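Local coordinates for protein erythrocyte binding antigen 140 (Plasmodium falciparum, PDB 4GF2) that probably binds a receptor on the host red blood cell surface as an adhesin during invasion by the malaria parasite, at residues 187-198 with 218-229. The protein carries 3 engineered substitutions. Sequence-based numbering, arbitrary orientation.
Sequences FLMEKKRLFLNI and PCSSYTSFMKKS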
loop_
_atom_site.group_PDB
_atom_site.type_symbol
_atom_site.label_atom_id
_atom_site.label_comp_id
_atom_site.label_asym_id
_atom_site.label_seq_id
_atom_site.Cartn_x
_atom_site.Cartn_y
_atom_site.Cartn_z
ATOM N N PHE A 187 18.758 -16.768 -1.388
ATOM C CA PHE A 187 17.919 -15.691 -1.898
ATOM C C PHE A 187 17.274 -16.031 -3.237
ATOM O O PHE A 187 16.071 -15.857 -3.412
ATOM C CB PHE A 187 18.752 -14.419 -2.046
ATOM C CG PHE A 187 18.042 -13.315 -2.764
ATOM C CD1 PHE A 187 17.039 -12.599 -2.138
ATOM C CD2 PHE A 187 18.382 -12.986 -4.062
ATOM C CE1 PHE A 187 16.387 -11.581 -2.795
ATOM C CE2 PHE A 187 17.731 -11.968 -4.722
ATOM C CZ PHE A 187 16.734 -11.265 -4.089
ATOM N N LEU A 188 18.081 -16.507 -4.180
ATOM C CA LEU A 188 17.590 -16.820 -5.516
ATOM C C LEU A 188 16.563 -17.943 -5.475
ATOM O O LEU A 188 15.637 -17.979 -6.281
ATOM C CB LEU A 188 18.749 -17.199 -6.442
ATOM C CG LEU A 188 19.745 -16.067 -6.720
ATOM C CD1 LEU A 188 20.921 -16.566 -7.542
ATOM C CD2 LEU A 188 19.063 -14.898 -7.418
ATOM N N MET A 189 16.724 -18.856 -4.528
ATOM C CA MET A 189 15.820 -19.989 -4.420
ATOM C C MET A 189 14.458 -19.516 -3.932
ATOM O O MET A 189 13.428 -19.814 -4.539
ATOM C CB MET A 189 16.398 -21.037 -3.469
ATOM C CG MET A 189 15.570 -22.305 -3.364
ATOM S SD MET A 189 16.467 -23.646 -2.552
ATOM C CE MET A 189 16.729 -22.953 -0.922
ATOM N N GLU A 190 14.457 -18.763 -2.838
ATOM C CA GLU A 190 13.213 -18.284 -2.261
ATOM C C GLU A 190 12.555 -17.284 -3.217
ATOM O O GLU A 190 11.329 -17.179 -3.278
ATOM C CB GLU A 190 13.483 -17.661 -0.885
ATOM C CG GLU A 190 12.265 -17.070 -0.191
ATOM C CD GLU A 190 11.205 -18.105 0.136
ATOM O OE1 GLU A 190 11.433 -19.304 -0.122
ATOM O OE2 GLU A 190 10.137 -17.715 0.652
ATOM N N LYS A 191 13.377 -16.575 -3.984
ATOM C CA LYS A 191 12.883 -15.605 -4.952
ATOM C C LYS A 191 12.085 -16.299 -6.053
ATOM O O LYS A 191 10.967 -15.892 -6.366
ATOM C CB LYS A 191 14.055 -14.822 -5.546
ATOM C CG LYS A 191 13.672 -13.795 -6.594
ATOM C CD LYS A 191 14.725 -12.697 -6.683
ATOM C CE LYS A 191 15.018 -12.299 -8.120
ATOM N NZ LYS A 191 13.823 -11.756 -8.808
ATOM N N LYS A 192 12.663 -17.348 -6.632
ATOM C CA LYS A 192 11.964 -18.144 -7.636
ATOM C C LYS A 192 10.634 -18.643 -7.091
ATOM O O LYS A 192 9.584 -18.434 -7.700
ATOM C CB LYS A 192 12.802 -19.352 -8.059
ATOM C CG LYS A 192 13.983 -19.033 -8.955
ATOM C CD LYS A 192 14.704 -20.311 -9.364
ATOM C CE LYS A 192 15.996 -20.019 -10.113
ATOM N NZ LYS A 192 16.705 -21.271 -10.513
ATOM N N ARG A 193 10.689 -19.311 -5.944
ATOM C CA ARG A 193 9.502 -19.922 -5.360
ATOM C C ARG A 193 8.393 -18.894 -5.164
ATOM O O ARG A 193 7.253 -19.117 -5.568
ATOM C CB ARG A 193 9.843 -20.584 -4.026
ATOM C CG ARG A 193 8.730 -21.444 -3.462
ATOM C CD ARG A 193 9.058 -21.912 -2.054
ATOM N NE ARG A 193 8.998 -20.822 -1.081
ATOM C CZ ARG A 193 7.875 -20.354 -0.545
ATOM N NH1 ARG A 193 6.702 -20.869 -0.885
ATOM N NH2 ARG A 193 7.920 -19.362 0.331
ATOM N N LEU A 194 8.725 -17.763 -4.553
ATOM C CA LEU A 194 7.724 -16.740 -4.291
ATOM C C LEU A 194 7.147 -16.184 -5.592
ATOM O O LEU A 194 5.974 -15.821 -5.649
ATOM C CB LEU A 194 8.308 -15.611 -3.443
ATOM C CG LEU A 194 8.577 -15.948 -1.974
ATOM C CD1 LEU A 194 9.304 -14.798 -1.297
ATOM C CD2 LEU A 194 7.287 -16.268 -1.234
ATOM N N PHE A 195 7.961 -16.130 -6.641
ATOM C CA PHE A 195 7.494 -15.580 -7.905
ATOM C C PHE A 195 6.630 -16.582 -8.670
ATOM O O PHE A 195 5.697 -16.191 -9.376
ATOM C CB PHE A 195 8.659 -15.118 -8.777
ATOM C CG PHE A 195 8.262 -14.108 -9.809
ATOM C CD1 PHE A 195 8.122 -12.771 -9.468
ATOM C CD2 PHE A 195 8.011 -14.491 -11.115
ATOM C CE1 PHE A 195 7.748 -11.833 -10.414
ATOM C CE2 PHE A 195 7.637 -13.556 -12.067
ATOM C CZ PHE A 195 7.505 -12.227 -11.715
ATOM N N LEU A 196 6.935 -17.867 -8.531
ATOM C CA LEU A 196 6.121 -18.900 -9.164
ATOM C C LEU A 196 4.721 -18.885 -8.572
ATOM O O LEU A 196 3.736 -19.065 -9.286
ATOM C CB LEU A 196 6.753 -20.285 -9.000
ATOM C CG LEU A 196 8.017 -20.553 -9.823
ATOM C CD1 LEU A 196 8.512 -21.969 -9.592
ATOM C CD2 LEU A 196 7.773 -20.316 -11.309
ATOM N N ASN A 197 4.629 -18.670 -7.264
ATOM C CA ASN A 197 3.329 -18.496 -6.631
ATOM C C ASN A 197 2.575 -17.334 -7.270
ATOM O O ASN A 197 1.373 -17.422 -7.514
ATOM C CB ASN A 197 3.482 -18.265 -5.129
ATOM C CG ASN A 197 3.850 -19.529 -4.384
ATOM O OD1 ASN A 197 3.476 -20.630 -4.786
ATOM N ND2 ASN A 197 4.586 -19.379 -3.287
ATOM N N ILE A 198 3.287 -16.247 -7.550
ATOM C CA ILE A 198 2.675 -15.088 -8.195
ATOM C C ILE A 198 2.097 -15.464 -9.556
ATOM O O ILE A 198 0.981 -15.074 -9.882
ATOM C CB ILE A 198 3.681 -13.935 -8.374
ATOM C CG1 ILE A 198 3.970 -13.275 -7.026
ATOM C CG2 ILE A 198 3.142 -12.909 -9.349
ATOM C CD1 ILE A 198 5.062 -12.228 -7.081
ATOM N N PRO A 218 0.352 -13.344 -2.659
ATOM C CA PRO A 218 1.709 -13.710 -3.083
ATOM C C PRO A 218 2.510 -12.494 -3.561
ATOM O O PRO A 218 3.715 -12.425 -3.326
ATOM C CB PRO A 218 1.475 -14.717 -4.223
ATOM C CG PRO A 218 0.047 -14.557 -4.616
ATOM C CD PRO A 218 -0.680 -14.095 -3.390
ATOM N N CYS A 219 1.851 -11.541 -4.212
ATOM C CA CYS A 219 2.522 -10.314 -4.629
ATOM C C CYS A 219 3.075 -9.590 -3.413
ATOM O O CYS A 219 4.209 -9.111 -3.418
ATOM C CB CYS A 219 1.560 -9.390 -5.382
ATOM S SG CYS A 219 1.106 -9.977 -7.023
ATOM N N SER A 220 2.259 -9.515 -2.369
ATOM C CA SER A 220 2.632 -8.830 -1.140
ATOM C C SER A 220 3.758 -9.564 -0.427
ATOM O O SER A 220 4.694 -8.943 0.078
ATOM C CB SER A 220 1.420 -8.715 -0.219
ATOM O OG SER A 220 1.800 -8.227 1.054
ATOM N N SER A 221 3.662 -10.888 -0.382
ATOM C CA SER A 221 4.697 -11.702 0.242
ATOM C C SER A 221 6.022 -11.481 -0.470
ATOM O O SER A 221 7.062 -11.329 0.166
ATOM C CB SER A 221 4.318 -13.185 0.195
ATOM O OG SER A 221 3.172 -13.444 0.987
ATOM N N TYR A 222 5.976 -11.457 -1.798
ATOM C CA TYR A 222 7.176 -11.271 -2.605
ATOM C C TYR A 222 7.816 -9.914 -2.329
ATOM O O TYR A 222 9.035 -9.804 -2.203
ATOM C CB TYR A 222 6.842 -11.402 -4.090
ATOM C CG TYR A 222 8.039 -11.271 -5.001
ATOM C CD1 TYR A 222 8.817 -12.377 -5.322
ATOM C CD2 TYR A 222 8.392 -10.043 -5.542
ATOM C CE1 TYR A 222 9.913 -12.261 -6.155
ATOM C CE2 TYR A 222 9.485 -9.919 -6.377
ATOM C CZ TYR A 222 10.240 -11.031 -6.681
ATOM O OH TYR A 222 11.328 -10.906 -7.509
ATOM N N THR A 223 6.990 -8.880 -2.228
ATOM C CA THR A 223 7.487 -7.541 -1.956
ATOM C C THR A 223 8.247 -7.479 -0.639
ATOM O O THR A 223 9.385 -7.022 -0.601
ATOM C CB THR A 223 6.340 -6.525 -1.913
ATOM O OG1 THR A 223 5.815 -6.348 -3.231
ATOM C CG2 THR A 223 6.820 -5.176 -1.389
ATOM N N SER A 224 7.619 -7.933 0.440
ATOM C CA SER A 224 8.244 -7.841 1.754
ATOM C C SER A 224 9.546 -8.633 1.786
ATOM O O SER A 224 10.514 -8.220 2.420
ATOM C CB SER A 224 7.293 -8.320 2.853
ATOM O OG SER A 224 6.892 -9.660 2.649
ATOM N N PHE A 225 9.571 -9.760 1.083
ATOM C CA PHE A 225 10.757 -10.604 1.043
ATOM C C PHE A 225 11.923 -9.884 0.376
ATOM O O PHE A 225 13.078 -10.064 0.765
ATOM C CB PHE A 225 10.462 -11.904 0.297
ATOM C CG PHE A 225 11.690 -12.602 -0.194
ATOM C CD1 PHE A 225 12.452 -13.372 0.662
ATOM C CD2 PHE A 225 12.087 -12.481 -1.514
ATOM C CE1 PHE A 225 13.588 -14.013 0.210
ATOM C CE2 PHE A 225 13.222 -13.119 -1.969
ATOM C CZ PHE A 225 13.972 -13.887 -1.106
ATOM N N MET A 226 11.620 -9.078 -0.638
ATOM C CA MET A 226 12.643 -8.288 -1.312
ATOM C C MET A 226 13.132 -7.162 -0.401
ATOM O O MET A 226 14.329 -6.888 -0.330
ATOM C CB MET A 226 12.104 -7.717 -2.624
ATOM C CG MET A 226 11.721 -8.777 -3.648
ATOM S SD MET A 226 13.124 -9.716 -4.286
ATOM C CE MET A 226 13.870 -8.529 -5.400
ATOM N N LYS A 227 12.206 -6.518 0.303
ATOM C CA LYS A 227 12.571 -5.476 1.258
ATOM C C LYS A 227 13.553 -6.023 2.286
ATOM O O LYS A 227 14.645 -5.482 2.462
ATOM C CB LYS A 227 11.332 -4.938 1.971
ATOM C CG LYS A 227 10.404 -4.121 1.092
ATOM C CD LYS A 227 9.195 -3.650 1.883
ATOM C CE LYS A 227 8.261 -2.800 1.040
ATOM N NZ LYS A 227 7.030 -2.433 1.796
ATOM N N LYS A 228 13.157 -7.098 2.964
ATOM C CA LYS A 228 14.009 -7.737 3.960
ATOM C C LYS A 228 15.344 -8.153 3.363
ATOM O O LYS A 228 16.396 -7.926 3.959
ATOM C CB LYS A 228 13.318 -8.965 4.554
ATOM C CG LYS A 228 12.125 -8.639 5.432
ATOM C CD LYS A 228 11.573 -9.886 6.101
ATOM C CE LYS A 228 10.511 -9.542 7.135
ATOM N NZ LYS A 228 9.335 -8.848 6.540
ATOM N N SER A 229 15.296 -8.763 2.184
ATOM C CA SER A 229 16.505 -9.237 1.521
ATOM C C SER A 229 17.455 -8.092 1.180
ATOM O O SER A 229 18.671 -8.235 1.299
ATOM C CB SER A 229 16.149 -10.012 0.252
ATOM O OG SER A 229 15.398 -11.173 0.564
HETATM O O HOH W 1 4.992 -14.693 -3.294
#
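The carbonyl oxygen F225 O is gripped by both S229 N and, at 2.6 Å, S229 OG, which reach it from opposite faces of its plane; F225 and S229 both touch F187 across an antiparallel helical hairpin. The pair, from helices 175-202 and 213-242 of the first Duffy binding-like (DBL) region, has axes 8.8 Å apart at 157° and packs knobs into holes. Y222 enters the hole lined by K191, L194, F195 and I198. Its CG lies opposite the backbone N (chi1 -178°), which sends the long ring across to the other helix, where Y222 OH accepts a hydrogen bond from K191 NZ at 2.9 Å. A lysine fits there because its methylenes run past the phenol before NZ turns in. F195 presents an edge to one face of the tyrosine ring, planes 66° apart, while CB of L194 sits at that ring's edge and CD1 of I198 touches Y222 CB at 3.6 Å.

One turn further on, F225 fills the hole of F187, E190, K191 and L194. The methyl CD1 of L194 presses in 3.4 Å from F225 CG, and CG of E190 meets CE1 of F225, so the glutamate contributes carbon here while R193 grips its carboxylate side-on through NE and NH2. F187 lies nearly parallel to F225 but slid aside, and the small side chain of S229 lets F187 CE1 approach to 3.4 Å from S229 CB. F187 also meets the rings of W183 and F268, which extend the aromatic cluster beyond the pair. Near I198 the C219–C279 disulfide ties the second helix to helix 273-279. At P218, where the helix is kinked because the proline N has no bond to the turn before, one water bridges the backbones, donating to L194 O and, at 2.6 Å, to P218 O.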